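Local coordinates for protein putative methyltransferase (Emericella variicolor, PDB 7DMB) that binds S-adenosyl-L-homocysteine and probably acts as a trans-acting methyltransferase in calbistrin biosynthesis, at residues P51-Q56 and A180-E185; K76-T81 and Y90-A95; F309-S314 and Y373-M378. One frame throughout, in Å; residues are numbered along the deposited sequence.

Contact 1 of 3, residues P51-Q56 and A180-E185; sequences PTRESQ and ANSLSE
Pro51 and Ser184 pair as antiparallel, non-hydrogen-bonded neighbours, their side chains diverging and their CA atoms 4.7 Å apart, and next to them Thr52 N donates to Leu183 O at 2.9 Å. Leu183 O also receives the CA-H of Pro51. A water accepts from Arg53 N and lies within hydrogen-bonding distance of the same Leu183 O, and so bridges the two backbones.

Thr52 turns its two branches to different tasks. OG1 sits between the backbone N and the carbonyl carbon (chi1 69°) and donates to Ser182 O in the plane of that carbonyl. The bond is short, 2.5 Å from OG1 to O. The methyl CG2 packs on the backbone at Ser184 and lies 3.8 Å from Glu185 CB.

This is the small two-stranded sheet of strands 50-51 and 184-185. A type I beta turn from Asn181 to Ser184 leads out of helix 172-181 into its second strand.

Arg53 reaches across the turn with its chain extended from CG to NE. Its NH2 meets Ser182 OG in the guanidinium plane, at 2.9 Å and almost straight (175°). NH1 adds a weak bond to Ser182 O. Both ends of the NH2 bond have a second partner: Arg53 NH2 forms a salt bridge with Glu58, and Ser182 OG bonds to Trp179 O. Leu183 crosses Arg53 at about a right angle and lays CD2 over one guanidinium face, 3.4 Å from Arg53 NH2. The same Leu183 CD2 touches Ser55 CB at 3.6 Å.

Contact 2 of 3, residues K76-T81 and Y90-A95; sequences KLKSAT and YRNWLA
The side chains of Arg91 and Leu77 slide past each other in opposite directions, the arginine running toward the end of helix 56-79. The Arg91 chain starts with CG far from its own backbone N (chi1 169°) and bends only at chi3 (69°). That bend brings NH1 to two backbone carbonyls. It donates to Leu77 O at 2.8 Å and to Ala80 O at 2.9 Å, both met at the rim of the guanidinium group, within 13° of its plane. Leu77 O also accepts from Ala80 N, which comes from the opposite face of the carbonyl plane.

The contact belongs to a helical hairpin. Helix 56-79 ends here, a short loop follows, and helix 85-101 packs back against it. Arg91 thus serves Leu77 O in the last turn of the helix and Ala80 O just beyond it, where a positive charge would probably suit the helix dipole.

Lys78 bends at chi2 and chi3 and comes obliquely over the Arg91 chain. Its NZ is 3.2 Å from Arg91 CD and 3.5 Å from Arg91 NE, two like charges. Deeper in the hairpin, Leu77 meets Leu94 at about a right angle, CD1 to CD2 3.9 Å. Leu77 CD1 also touches the Tyr90 ring.

Contact 3 of 3, residues F309-S314 and Y373-M378; sequences FNQELS and YYNANM
Strands 306-313 and 375-382 are antiparallel neighbours in the seven-stranded methyltransferase sheet, and Asn310 with Met378 and Glu312 with Ala376 form their hydrogen-bonded pairs here. Asn310 N donates to Met378 O at 2.7 Å, and Met378 N returns a bond to Asn310 O. Glu312 and Ala376 exchange bonds in the same way. Past the last pair, Ser314 N continues the ladder to Tyr374 O.

On the face with Gln311, Leu313, Asn375 and Asn377, amides pack closely. Gln311 extends beside Asn377 and gives NE2 to Asn377 OD1 at 2.7 Å, in the plane of the acceptor carbonyl. The two amide planes are turned 63° apart. Asn377 meets the edge of the Gln311 amide, while the Asn375 amide stacks over a face, planes 5° apart, with Gln311 CG 3.7 Å from Asn375 CG. Outside partners fix these groups: Gln311 OE1 accepts from Ser282, and Asn375 OD1 bonds to Asn283. The Phe309 ring lies alongside Asn377, CE1 to Asn377 CB 3.8 Å.

On the face with Glu312, Ala376 and Met378, the methionine bends at chi3 (-82°). This brings its methyl CE to 3.5 Å from Glu312 CB. The Glu312 carboxylate bonds to His286. At the strand ends, Tyr373 OH donates to Ser314 OG at 2.6 Å, and Leu313 CD2 meets the Tyr374 ring at its edge. The Gln311 side chain is about 7 Å from the bound S-adenosyl-L-homocysteine. Strand order 3-2-1-4-5-7-6, with 375-382, the seventh in that numbering, antiparallel between 306-313 and 358-366, is the mark of the class I, Rossmann-like methyltransferase fold.

In the fold
From the N terminus, the chain opens contact 1 at 51-56 and runs into helix 56-79. Contact 2 then opens and closes quickly, as 90-95 folds back on 76-81. Its short loop lies wholly within the long, mostly helical loop that contact 1 closes at 180-185. Contact 3 follows in series: 373-378 returns to 309-314 after the helices and edge strand between them. Contact 1 joins the loop ahead of helix 56-79 to the turn after helix 172-181, shortly before the first strand of the large sheet, 200-205. It touches contact 3 through Ser184 and Asn377, with centres about 12 Å apart. Contact 2 stands apart in the helical part, its nearest atoms about 11 Å from contact 3.

Contact 1 of 3, residues P51-Q56 and A180-E185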
ATOM      1  N   PRO A  51      -1.120  11.357 -10.167  1.00 19.16           N
ATOM      2  CA  PRO A  51      -0.051  10.443 -10.592  1.00 18.48           C
ATOM      3  C   PRO A  51       1.232  11.202 -10.891  1.00 16.55           C
ATOM      4  O   PRO A  51       1.213  12.359 -11.324  1.00 19.89           O
ATOM      5  CB  PRO A  51      -0.619   9.787 -11.861  1.00 18.72           C
ATOM      6  CG  PRO A  51      -2.116   9.970 -11.771  1.00 16.35           C
ATOM      7  CD  PRO A  51      -2.282  11.301 -11.076  1.00 20.66           C
ATOM      8  N   THR A  52       2.364  10.543 -10.641  1.00 13.48           N
ATOM      9  CA  THR A  52       3.642  11.136 -11.000  1.00 16.28           C
ATOM     10  C   THR A  52       3.988  10.937 -12.473  1.00 21.00           C
ATOM     11  O   THR A  52       4.774  11.718 -13.019  1.00 18.72           O
ATOM     12  CB  THR A  52       4.764  10.577 -10.114  1.00 20.85           C
ATOM     13  OG1 THR A  52       5.005   9.203 -10.419  1.00 21.20           O
ATOM     14  CG2 THR A  52       4.393  10.695  -8.649  1.00 16.14           C
ATOM     15  N   ARG A  53       3.403   9.939 -13.134  1.00 20.54           N
ATOM     16  CA  ARG A  53       3.773   9.612 -14.508  1.00 20.17           C
ATOM     17  C   ARG A  53       2.742   8.647 -15.087  1.00 24.31           C
ATOM     18  O   ARG A  53       1.906   8.086 -14.365  1.00 21.71           O
ATOM     19  CB  ARG A  53       5.179   9.004 -14.569  1.00 19.35           C
ATOM     20  CG  ARG A  53       5.256   7.698 -13.795  1.00 20.89           C
ATOM     21  CD  ARG A  53       6.572   6.965 -13.931  1.00 23.47           C
ATOM     22  NE  ARG A  53       6.536   5.750 -13.122  1.00 19.41           N
ATOM     23  CZ  ARG A  53       6.748   5.742 -11.810  1.00 21.93           C
ATOM     24  NH1 ARG A  53       7.016   6.889 -11.177  1.00 16.63           N
ATOM     25  NH2 ARG A  53       6.691   4.598 -11.135  1.00 15.83           N
ATOM     26  N   GLU A  54       2.798   8.486 -16.412  1.00 24.98           N
ATOM     27  CA  GLU A  54       2.086   7.401 -17.078  1.00 25.85           C
ATOM     28  C   GLU A  54       2.781   6.093 -16.739  1.00 21.85           C
ATOM     29  O   GLU A  54       4.007   6.007 -16.777  1.00 25.05           O
ATOM     30  CB  GLU A  54       2.061   7.619 -18.591  1.00 25.55           C
ATOM     31  CG  GLU A  54       0.842   7.047 -19.292  1.00 31.82           C
ATOM     32  CD  GLU A  54       1.037   5.595 -19.737  1.00 39.24           C
ATOM     33  OE1 GLU A  54       0.096   5.015 -20.324  1.00 40.69           O
ATOM     34  OE2 GLU A  54       2.131   5.028 -19.502  1.00 39.06           O
ATOM     35  N   SER A  55       2.012   5.076 -16.379  1.00 19.86           N
ATOM     36  CA  SER A  55       2.621   3.883 -15.807  1.00 20.44           C
ATOM     37  C   SER A  55       2.150   2.586 -16.453  1.00 18.87           C
ATOM     38  O   SER A  55       2.445   1.511 -15.925  1.00 18.77           O
ATOM     39  CB  SER A  55       2.357   3.842 -14.301  1.00 15.23           C
ATOM     40  OG  SER A  55       0.989   3.620 -14.041  1.00 17.97           O
ATOM     41  N   GLN A  56       1.442   2.658 -17.581  1.00 18.72           N
ATOM     42  CA  GLN A  56       0.904   1.454 -18.202  1.00 26.29           C
ATOM     43  C   GLN A  56       2.001   0.492 -18.649  1.00 19.58           C
ATOM     44  O   GLN A  56       1.810  -0.725 -18.585  1.00 17.27           O
ATOM     45  CB  GLN A  56       0.005   1.837 -19.375  1.00 25.13           C
ATOM     46  CG  GLN A  56      -1.247   2.621 -18.929  1.00 29.95           C
ATOM     47  CD  GLN A  56      -2.109   1.858 -17.922  1.00 29.47           C
ATOM     48  OE1 GLN A  56      -2.426   2.371 -16.840  1.00 29.04           O
ATOM     49  NE2 GLN A  56      -2.500   0.634 -18.278  1.00 22.46           N
ATOM     50  N   ALA A 180       5.680   1.525  -5.242  1.00 14.18           N
ATOM     51  CA  ALA A 180       4.268   1.896  -5.132  1.00 13.99           C
ATOM     52  C   ALA A 180       4.107   3.378  -4.821  1.00 14.23           C
ATOM     53  O   ALA A 180       3.282   4.067  -5.435  1.00 16.60           O
ATOM     54  CB  ALA A 180       3.581   1.049  -4.059  1.00 11.64           C
ATOM     55  N   ASN A 181       4.867   3.879  -3.846  1.00 13.68           N
ATOM     56  CA  ASN A 181       4.814   5.302  -3.528  1.00 15.03           C
ATOM     57  C   ASN A 181       5.252   6.155  -4.711  1.00 15.77           C
ATOM     58  O   ASN A 181       4.825   7.306  -4.842  1.00 18.98           O
ATOM     59  CB  ASN A 181       5.695   5.596  -2.318  1.00 15.40           C
ATOM     60  CG  ASN A 181       4.981   5.363  -1.014  1.00 15.36           C
ATOM     61  OD1 ASN A 181       4.148   6.175  -0.598  1.00 15.93           O
ATOM     62  ND2 ASN A 181       5.303   4.254  -0.349  1.00 13.44           N
ATOM     63  N   SER A 182       6.094   5.609  -5.587  1.00 16.07           N
ATOM     64  CA  SER A 182       6.602   6.393  -6.699  1.00 14.72           C
ATOM     65  C   SER A 182       5.517   6.739  -7.720  1.00 14.91           C
ATOM     66  O   SER A 182       5.731   7.618  -8.563  1.00 13.89           O
ATOM     67  CB  SER A 182       7.765   5.637  -7.351  1.00 15.64           C
ATOM     68  OG  SER A 182       7.304   4.635  -8.250  1.00 14.79           O
ATOM     69  N   LEU A 183       4.357   6.100  -7.649  1.00 13.73           N
ATOM     70  CA  LEU A 183       3.290   6.389  -8.596  1.00 15.77           C
ATOM     71  C   LEU A 183       2.453   7.594  -8.199  1.00 17.65           C
ATOM     72  O   LEU A 183       1.767   8.162  -9.061  1.00 15.45           O
ATOM     73  CB  LEU A 183       2.373   5.172  -8.746  1.00 16.96           C
ATOM     74  CG  LEU A 183       2.916   3.918  -9.442  1.00 18.09           C
ATOM     75  CD1 LEU A 183       1.865   2.806  -9.406  1.00 15.11           C
ATOM     76  CD2 LEU A 183       3.329   4.226 -10.872  1.00 17.44           C
ATOM     77  N   SER A 184       2.478   7.990  -6.927  1.00 15.01           N
ATOM     78  CA  SER A 184       1.601   9.035  -6.411  1.00 14.88           C
ATOM     79  C   SER A 184       2.412  10.267  -6.053  1.00 17.62           C
ATOM     80  O   SER A 184       3.462  10.163  -5.397  1.00 18.00           O
ATOM     81  CB  SER A 184       0.842   8.571  -5.161  1.00 16.07           C
ATOM     82  OG  SER A 184       0.092   7.385  -5.374  1.00 13.17           O
ATOM     83  N   GLU A 185       1.932  11.424  -6.481  1.00 17.02           N
ATOM     84  CA  GLU A 185       2.484  12.706  -6.052  1.00 17.55           C
ATOM     85  C   GLU A 185       1.610  13.239  -4.916  1.00 14.24           C
ATOM     86  O   GLU A 185       0.479  13.683  -5.154  1.00 17.79           O
ATOM     87  CB  GLU A 185       2.541  13.689  -7.219  1.00 14.76           C
ATOM     88  CG  GLU A 185       3.306  14.968  -6.903  1.00 15.49           C
ATOM     89  CD  GLU A 185       4.669  14.683  -6.307  1.00 14.62           C
ATOM     90  OE1 GLU A 185       5.584  14.366  -7.083  1.00 20.62           O
ATOM     91  OE2 GLU A 185       4.825  14.766  -5.067  1.00 18.01           O
TER
HETATM   92  O   HOH W   1       2.092   7.974 -11.866  1.00 23.61           O

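Contact 2 of 3, residues K76-T81 and Y90-A95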
ATOM      1  N   LYS A  76       4.578 -27.051  -9.390  1.00 18.16           N
ATOM      2  CA  LYS A  76       5.250 -27.025  -8.100  1.00 23.57           C
ATOM      3  C   LYS A  76       4.234 -27.013  -6.959  1.00 22.17           C
ATOM      4  O   LYS A  76       4.356 -27.776  -5.990  1.00 23.55           O
ATOM      5  CB  LYS A  76       6.166 -25.796  -8.041  1.00 23.76           C
ATOM      6  CG  LYS A  76       7.511 -26.041  -7.398  1.00 30.05           C
ATOM      7  CD  LYS A  76       8.438 -24.823  -7.478  1.00 37.43           C
ATOM      8  CE  LYS A  76       9.241 -24.658  -6.187  1.00 37.67           C
ATOM      9  NZ  LYS A  76      10.285 -23.645  -6.313  1.00 27.79           N
ATOM     10  N   LEU A  77       3.208 -26.172  -7.077  1.00 20.64           N
ATOM     11  CA  LEU A  77       2.217 -26.062  -6.015  1.00 20.44           C
ATOM     12  C   LEU A  77       1.455 -27.367  -5.826  1.00 21.19           C
ATOM     13  O   LEU A  77       1.196 -27.782  -4.691  1.00 23.88           O
ATOM     14  CB  LEU A  77       1.253 -24.917  -6.321  1.00 22.63           C
ATOM     15  CG  LEU A  77       1.580 -23.630  -5.554  1.00 20.49           C
ATOM     16  CD1 LEU A  77       0.663 -22.506  -5.972  1.00 21.00           C
ATOM     17  CD2 LEU A  77       1.480 -23.893  -4.063  1.00 16.64           C
ATOM     18  N   LYS A  78       1.111 -28.045  -6.926  1.00 22.87           N
ATOM     19  CA  LYS A  78       0.241 -29.214  -6.828  1.00 23.28           C
ATOM     20  C   LYS A  78       0.944 -30.396  -6.166  1.00 23.19           C
ATOM     21  O   LYS A  78       0.329 -31.137  -5.395  1.00 26.22           O
ATOM     22  CB  LYS A  78      -0.269 -29.591  -8.217  1.00 30.38           C
ATOM     23  CG  LYS A  78      -1.201 -28.556  -8.842  1.00 39.04           C
ATOM     24  CD  LYS A  78      -2.055 -27.811  -7.797  1.00 32.24           C
ATOM     25  CE  LYS A  78      -3.262 -28.661  -7.323  1.00 34.98           C
ATOM     26  NZ  LYS A  78      -4.255 -27.957  -6.459  1.00 28.79           N
ATOM     27  N   SER A  79       2.232 -30.585  -6.430  1.00 27.39           N
ATOM     28  CA  SER A  79       2.948 -31.658  -5.751  1.00 32.54           C
ATOM     29  C   SER A  79       3.396 -31.284  -4.338  1.00 31.27           C
ATOM     30  O   SER A  79       3.911 -32.151  -3.619  1.00 31.38           O
ATOM     31  CB  SER A  79       4.160 -32.097  -6.579  1.00 25.02           C
ATOM     32  OG  SER A  79       4.795 -30.989  -7.190  1.00 35.16           O
ATOM     33  N   ALA A  80       3.206 -30.038  -3.914  1.00 27.22           N
ATOM     34  CA  ALA A  80       3.653 -29.606  -2.598  1.00 20.87           C
ATOM     35  C   ALA A  80       2.601 -29.895  -1.530  1.00 21.43           C
ATOM     36  O   ALA A  80       1.396 -29.975  -1.798  1.00 21.97           O
ATOM     37  CB  ALA A  80       3.987 -28.111  -2.598  1.00 21.18           C
ATOM     38  N   THR A  81       3.079 -30.031  -0.299  1.00 15.75           N
ATOM     39  CA  THR A  81       2.219 -30.203   0.863  1.00 17.53           C
ATOM     40  C   THR A  81       1.882 -28.826   1.426  1.00 19.20           C
ATOM     41  O   THR A  81       2.696 -28.212   2.119  1.00 17.10           O
ATOM     42  CB  THR A  81       2.900 -31.073   1.913  1.00 18.12           C
ATOM     43  OG1 THR A  81       3.233 -32.342   1.337  1.00 22.32           O
ATOM     44  CG2 THR A  81       1.984 -31.274   3.113  1.00 19.62           C
ATOM     45  N   TYR A  90      -4.528 -20.257  -1.388  1.00 18.17           N
ATOM     46  CA  TYR A  90      -3.688 -19.620  -2.399  1.00 17.63           C
ATOM     47  C   TYR A  90      -3.478 -20.534  -3.600  1.00 17.54           C
ATOM     48  O   TYR A  90      -3.605 -20.096  -4.753  1.00 17.93           O
ATOM     49  CB  TYR A  90      -2.344 -19.218  -1.785  1.00 15.37           C
ATOM     50  CG  TYR A  90      -1.408 -18.489  -2.727  1.00 13.54           C
ATOM     51  CD1 TYR A  90      -1.523 -17.119  -2.925  1.00 16.56           C
ATOM     52  CD2 TYR A  90      -0.399 -19.167  -3.408  1.00 12.93           C
ATOM     53  CE1 TYR A  90      -0.660 -16.430  -3.778  1.00 12.09           C
ATOM     54  CE2 TYR A  90       0.473 -18.489  -4.257  1.00 14.19           C
ATOM     55  CZ  TYR A  90       0.338 -17.117  -4.440  1.00 14.03           C
ATOM     56  OH  TYR A  90       1.193 -16.425  -5.278  1.00  8.88           O
ATOM     57  N   ARG A  91      -3.136 -21.804  -3.348  1.00 17.02           N
ATOM     58  CA  ARG A  91      -3.029 -22.785  -4.427  1.00 15.11           C
ATOM     59  C   ARG A  91      -4.326 -22.852  -5.240  1.00 20.02           C
ATOM     60  O   ARG A  91      -4.305 -22.775  -6.475  1.00 18.14           O
ATOM     61  CB  ARG A  91      -2.672 -24.164  -3.858  1.00 16.85           C
ATOM     62  CG  ARG A  91      -2.794 -25.308  -4.882  1.00 21.90           C
ATOM     63  CD  ARG A  91      -2.060 -26.603  -4.484  1.00 21.01           C
ATOM     64  NE  ARG A  91      -2.678 -27.295  -3.353  1.00 24.33           N
ATOM     65  CZ  ARG A  91      -2.084 -28.250  -2.639  1.00 23.36           C
ATOM     66  NH1 ARG A  91      -0.858 -28.654  -2.945  1.00 18.02           N
ATOM     67  NH2 ARG A  91      -2.724 -28.803  -1.614  1.00 27.19           N
ATOM     68  N   ASN A  92      -5.469 -22.977  -4.555  1.00 19.42           N
ATOM     69  CA  ASN A  92      -6.755 -23.026  -5.249  1.00 19.71           C
ATOM     70  C   ASN A  92      -7.009 -21.745  -6.030  1.00 20.04           C
ATOM     71  O   ASN A  92      -7.410 -21.788  -7.197  1.00 16.42           O
ATOM     72  CB  ASN A  92      -7.887 -23.271  -4.248  1.00 20.04           C
ATOM     73  CG  ASN A  92      -7.880 -24.686  -3.691  1.00 26.72           C
ATOM     74  OD1 ASN A  92      -7.286 -25.605  -4.276  1.00 23.59           O
ATOM     75  ND2 ASN A  92      -8.544 -24.871  -2.556  1.00 25.82           N
ATOM     76  N   TRP A  93      -6.793 -20.587  -5.388  1.00 18.35           N
ATOM     77  CA  TRP A  93      -6.930 -19.313  -6.091  1.00 17.61           C
ATOM     78  C   TRP A  93      -5.998 -19.238  -7.295  1.00 16.86           C
ATOM     79  O   TRP A  93      -6.413 -18.830  -8.386  1.00 18.12           O
ATOM     80  CB  TRP A  93      -6.656 -18.132  -5.147  1.00 17.56           C
ATOM     81  CG  TRP A  93      -6.564 -16.841  -5.916  1.00 16.16           C
ATOM     82  CD1 TRP A  93      -7.607 -16.108  -6.409  1.00 17.94           C
ATOM     83  CD2 TRP A  93      -5.372 -16.169  -6.336  1.00 15.67           C
ATOM     84  NE1 TRP A  93      -7.139 -15.012  -7.088  1.00 18.37           N
ATOM     85  CE2 TRP A  93      -5.770 -15.028  -7.064  1.00 18.95           C
ATOM     86  CE3 TRP A  93      -4.009 -16.417  -6.164  1.00 17.10           C
ATOM     87  CZ2 TRP A  93      -4.854 -14.136  -7.615  1.00 19.62           C
ATOM     88  CZ3 TRP A  93      -3.098 -15.515  -6.704  1.00 22.52           C
ATOM     89  CH2 TRP A  93      -3.525 -14.394  -7.421  1.00 17.01           C
ATOM     90  N   LEU A  94      -4.732 -19.620  -7.122  1.00 17.62           N
ATOM     91  CA  LEU A  94      -3.791 -19.493  -8.232  1.00 18.94           C
ATOM     92  C   LEU A  94      -4.163 -20.414  -9.393  1.00 14.56           C
ATOM     93  O   LEU A  94      -4.040 -20.015 -10.552  1.00 16.41           O
ATOM     94  CB  LEU A  94      -2.359 -19.761  -7.764  1.00 18.65           C
ATOM     95  CG  LEU A  94      -1.296 -19.121  -8.670  1.00 17.28           C
ATOM     96  CD1 LEU A  94      -1.596 -17.675  -8.898  1.00 20.42           C
ATOM     97  CD2 LEU A  94       0.090 -19.281  -8.105  1.00 18.42           C
ATOM     98  N   ALA A  95      -4.629 -21.638  -9.105  1.00 17.56           N
ATOM     99  CA  ALA A  95      -5.111 -22.527 -10.164  1.00 19.76           C
ATOM    100  C   ALA A  95      -6.252 -21.895 -10.951  1.00 17.45           C
ATOM    101  O   ALA A  95      -6.350 -22.081 -12.167  1.00 18.29           O
ATOM    102  CB  ALA A  95      -5.580 -23.866  -9.586  1.00 16.82           C
TER

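Contact 3 of 3, residues F309-S314 and Y373-M378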
ATOM      1  N   PHE A 309      -5.219  11.054   6.063  1.00 11.50           N
ATOM      2  CA  PHE A 309      -4.779  10.833   4.694  1.00 10.70           C
ATOM      3  C   PHE A 309      -4.431   9.361   4.564  1.00 12.37           C
ATOM      4  O   PHE A 309      -3.506   8.871   5.228  1.00 10.41           O
ATOM      5  CB  PHE A 309      -3.598  11.719   4.299  1.00 13.21           C
ATOM      6  CG  PHE A 309      -2.988  11.330   2.988  1.00 12.66           C
ATOM      7  CD1 PHE A 309      -3.667  11.545   1.804  1.00 16.65           C
ATOM      8  CD2 PHE A 309      -1.768  10.688   2.942  1.00 11.41           C
ATOM      9  CE1 PHE A 309      -3.123  11.150   0.596  1.00 15.15           C
ATOM     10  CE2 PHE A 309      -1.222  10.311   1.744  1.00 12.64           C
ATOM     11  CZ  PHE A 309      -1.909  10.531   0.568  1.00 11.37           C
ATOM     12  N   ASN A 310      -5.184   8.661   3.723  1.00 10.54           N
ATOM     13  CA  ASN A 310      -5.170   7.202   3.656  1.00 13.78           C
ATOM     14  C   ASN A 310      -4.849   6.774   2.224  1.00 13.38           C
ATOM     15  O   ASN A 310      -5.647   6.990   1.304  1.00 14.76           O
ATOM     16  CB  ASN A 310      -6.516   6.646   4.129  1.00 13.74           C
ATOM     17  CG  ASN A 310      -6.524   5.129   4.280  1.00 12.93           C
ATOM     18  OD1 ASN A 310      -5.507   4.500   4.568  1.00 15.07           O
ATOM     19  ND2 ASN A 310      -7.695   4.541   4.097  1.00 10.25           N
ATOM     20  N   GLN A 311      -3.671   6.199   2.029  1.00 10.93           N
ATOM     21  CA  GLN A 311      -3.252   5.684   0.732  1.00 13.28           C
ATOM     22  C   GLN A 311      -3.507   4.183   0.724  1.00 12.55           C
ATOM     23  O   GLN A 311      -2.939   3.457   1.551  1.00 12.02           O
ATOM     24  CB  GLN A 311      -1.773   5.993   0.496  1.00 13.78           C
ATOM     25  CG  GLN A 311      -1.255   5.786  -0.929  1.00 16.24           C
ATOM     26  CD  GLN A 311       0.201   6.198  -1.059  1.00 17.07           C
ATOM     27  OE1 GLN A 311       1.088   5.615  -0.420  1.00 16.06           O
ATOM     28  NE2 GLN A 311       0.456   7.223  -1.870  1.00 15.66           N
ATOM     29  N   GLU A 312      -4.348   3.710  -0.200  1.00 12.00           N
ATOM     30  CA  GLU A 312      -4.825   2.331  -0.105  1.00 12.40           C
ATOM     31  C   GLU A 312      -5.023   1.684  -1.472  1.00 13.31           C
ATOM     32  O   GLU A 312      -5.726   2.214  -2.335  1.00 10.10           O
ATOM     33  CB  GLU A 312      -6.133   2.271   0.692  1.00 11.72           C
ATOM     34  CG  GLU A 312      -5.943   2.105   2.205  1.00 12.92           C
ATOM     35  CD  GLU A 312      -5.485   0.696   2.578  1.00 14.28           C
ATOM     36  OE1 GLU A 312      -5.659  -0.236   1.741  1.00 12.31           O
ATOM     37  OE2 GLU A 312      -4.981   0.511   3.710  1.00 12.03           O
ATOM     38  N   LEU A 313      -4.438   0.503  -1.636  1.00 13.61           N
ATOM     39  CA  LEU A 313      -4.599  -0.257  -2.870  1.00 14.86           C
ATOM     40  C   LEU A 313      -6.060  -0.592  -3.153  1.00 13.38           C
ATOM     41  O   LEU A 313      -6.819  -0.979  -2.258  1.00  9.46           O
ATOM     42  CB  LEU A 313      -3.794  -1.549  -2.784  1.00 16.49           C
ATOM     43  CG  LEU A 313      -2.294  -1.315  -2.777  1.00 15.23           C
ATOM     44  CD1 LEU A 313      -1.596  -2.591  -2.336  1.00 16.08           C
ATOM     45  CD2 LEU A 313      -1.857  -0.882  -4.168  1.00 14.43           C
ATOM     46  N   SER A 314      -6.446  -0.421  -4.409  1.00 14.77           N
ATOM     47  CA  SER A 314      -7.601  -1.127  -4.957  1.00 15.33           C
ATOM     48  C   SER A 314      -7.432  -1.364  -6.466  1.00 11.36           C
ATOM     49  O   SER A 314      -8.302  -0.987  -7.255  1.00 14.66           O
ATOM     50  CB  SER A 314      -8.896  -0.356  -4.646  1.00 14.97           C
ATOM     51  OG  SER A 314      -8.815   1.029  -4.956  1.00 11.82           O
ATOM     52  N   TYR A 373      -5.095   1.590 -12.101  1.00 20.36           N
ATOM     53  CA  TYR A 373      -4.377   2.285 -11.050  1.00 13.57           C
ATOM     54  C   TYR A 373      -4.085   1.279  -9.944  1.00 16.09           C
ATOM     55  O   TYR A 373      -4.631   0.170  -9.928  1.00 11.08           O
ATOM     56  CB  TYR A 373      -5.188   3.483 -10.532  1.00 11.78           C
ATOM     57  CG  TYR A 373      -6.350   3.114  -9.645  1.00 13.22           C
ATOM     58  CD1 TYR A 373      -6.204   3.018  -8.256  1.00 13.71           C
ATOM     59  CD2 TYR A 373      -7.601   2.843 -10.188  1.00 17.96           C
ATOM     60  CE1 TYR A 373      -7.277   2.665  -7.443  1.00 15.38           C
ATOM     61  CE2 TYR A 373      -8.678   2.491  -9.381  1.00 15.63           C
ATOM     62  CZ  TYR A 373      -8.520   2.398  -8.017  1.00 14.47           C
ATOM     63  OH  TYR A 373      -9.613   2.034  -7.249  1.00 10.50           O
ATOM     64  N   TYR A 374      -3.194   1.654  -9.021  1.00 14.40           N
ATOM     65  CA  TYR A 374      -2.915   0.803  -7.870  1.00 14.70           C
ATOM     66  C   TYR A 374      -3.441   1.400  -6.570  1.00 14.92           C
ATOM     67  O   TYR A 374      -4.326   0.805  -5.943  1.00 17.55           O
ATOM     68  CB  TYR A 374      -1.406   0.489  -7.794  1.00 14.42           C
ATOM     69  CG  TYR A 374      -1.075  -0.795  -8.549  1.00 13.74           C
ATOM     70  CD1 TYR A 374      -1.081  -2.031  -7.899  1.00 12.73           C
ATOM     71  CD2 TYR A 374      -0.805  -0.778  -9.922  1.00 15.14           C
ATOM     72  CE1 TYR A 374      -0.791  -3.213  -8.585  1.00 13.77           C
ATOM     73  CE2 TYR A 374      -0.530  -1.963 -10.621  1.00 17.68           C
ATOM     74  CZ  TYR A 374      -0.522  -3.175  -9.945  1.00 13.80           C
ATOM     75  OH  TYR A 374      -0.246  -4.349 -10.614  1.00 16.05           O
ATOM     76  N   ASN A 375      -2.972   2.592  -6.187  1.00 14.76           N
ATOM     77  CA  ASN A 375      -3.354   3.257  -4.944  1.00 13.11           C
ATOM     78  C   ASN A 375      -4.420   4.332  -5.176  1.00 12.71           C
ATOM     79  O   ASN A 375      -4.312   5.145  -6.102  1.00 12.47           O
ATOM     80  CB  ASN A 375      -2.136   3.924  -4.306  1.00 10.44           C
ATOM     81  CG  ASN A 375      -1.363   3.011  -3.395  1.00 12.45           C
ATOM     82  OD1 ASN A 375      -1.934   2.224  -2.658  1.00 13.97           O
ATOM     83  ND2 ASN A 375      -0.045   3.144  -3.407  1.00 14.85           N
ATOM     84  N   ALA A 376      -5.422   4.369  -4.296  1.00 12.29           N
ATOM     85  CA  ALA A 376      -6.250   5.561  -4.116  1.00 16.96           C
ATOM     86  C   ALA A 376      -5.701   6.401  -2.953  1.00 11.31           C
ATOM     87  O   ALA A 376      -5.516   5.890  -1.844  1.00 10.03           O
ATOM     88  CB  ALA A 376      -7.711   5.185  -3.858  1.00  8.38           C
ATOM     89  N   ASN A 377      -5.436   7.685  -3.217  1.00 14.55           N
ATOM     90  CA  ASN A 377      -4.962   8.638  -2.204  1.00 12.76           C
ATOM     91  C   ASN A 377      -6.176   9.390  -1.676  1.00 12.66           C
ATOM     92  O   ASN A 377      -6.703  10.277  -2.357  1.00 12.01           O
ATOM     93  CB  ASN A 377      -3.933   9.616  -2.780  1.00 11.56           C
ATOM     94  CG  ASN A 377      -2.664   8.919  -3.286  1.00 18.65           C
ATOM     95  OD1 ASN A 377      -1.789   8.528  -2.501  1.00 16.06           O
ATOM     96  ND2 ASN A 377      -2.572   8.749  -4.608  1.00 18.61           N
ATOM     97  N   MET A 378      -6.615   9.043  -0.464  1.00 12.92           N
ATOM     98  CA  MET A 378      -7.882   9.519   0.090  1.00 12.58           C
ATOM     99  C   MET A 378      -7.641  10.454   1.271  1.00 13.25           C
ATOM    100  O   MET A 378      -6.864  10.135   2.181  1.00 12.50           O
ATOM    101  CB  MET A 378      -8.751   8.345   0.537  1.00  8.52           C
ATOM    102  CG  MET A 378      -9.190   7.434  -0.591  1.00 12.76           C
ATOM    103  SD  MET A 378      -9.898   5.884  -0.009  1.00 12.46           S
ATOM    104  CE  MET A 378      -8.421   4.925   0.301  1.00  8.67           C
TER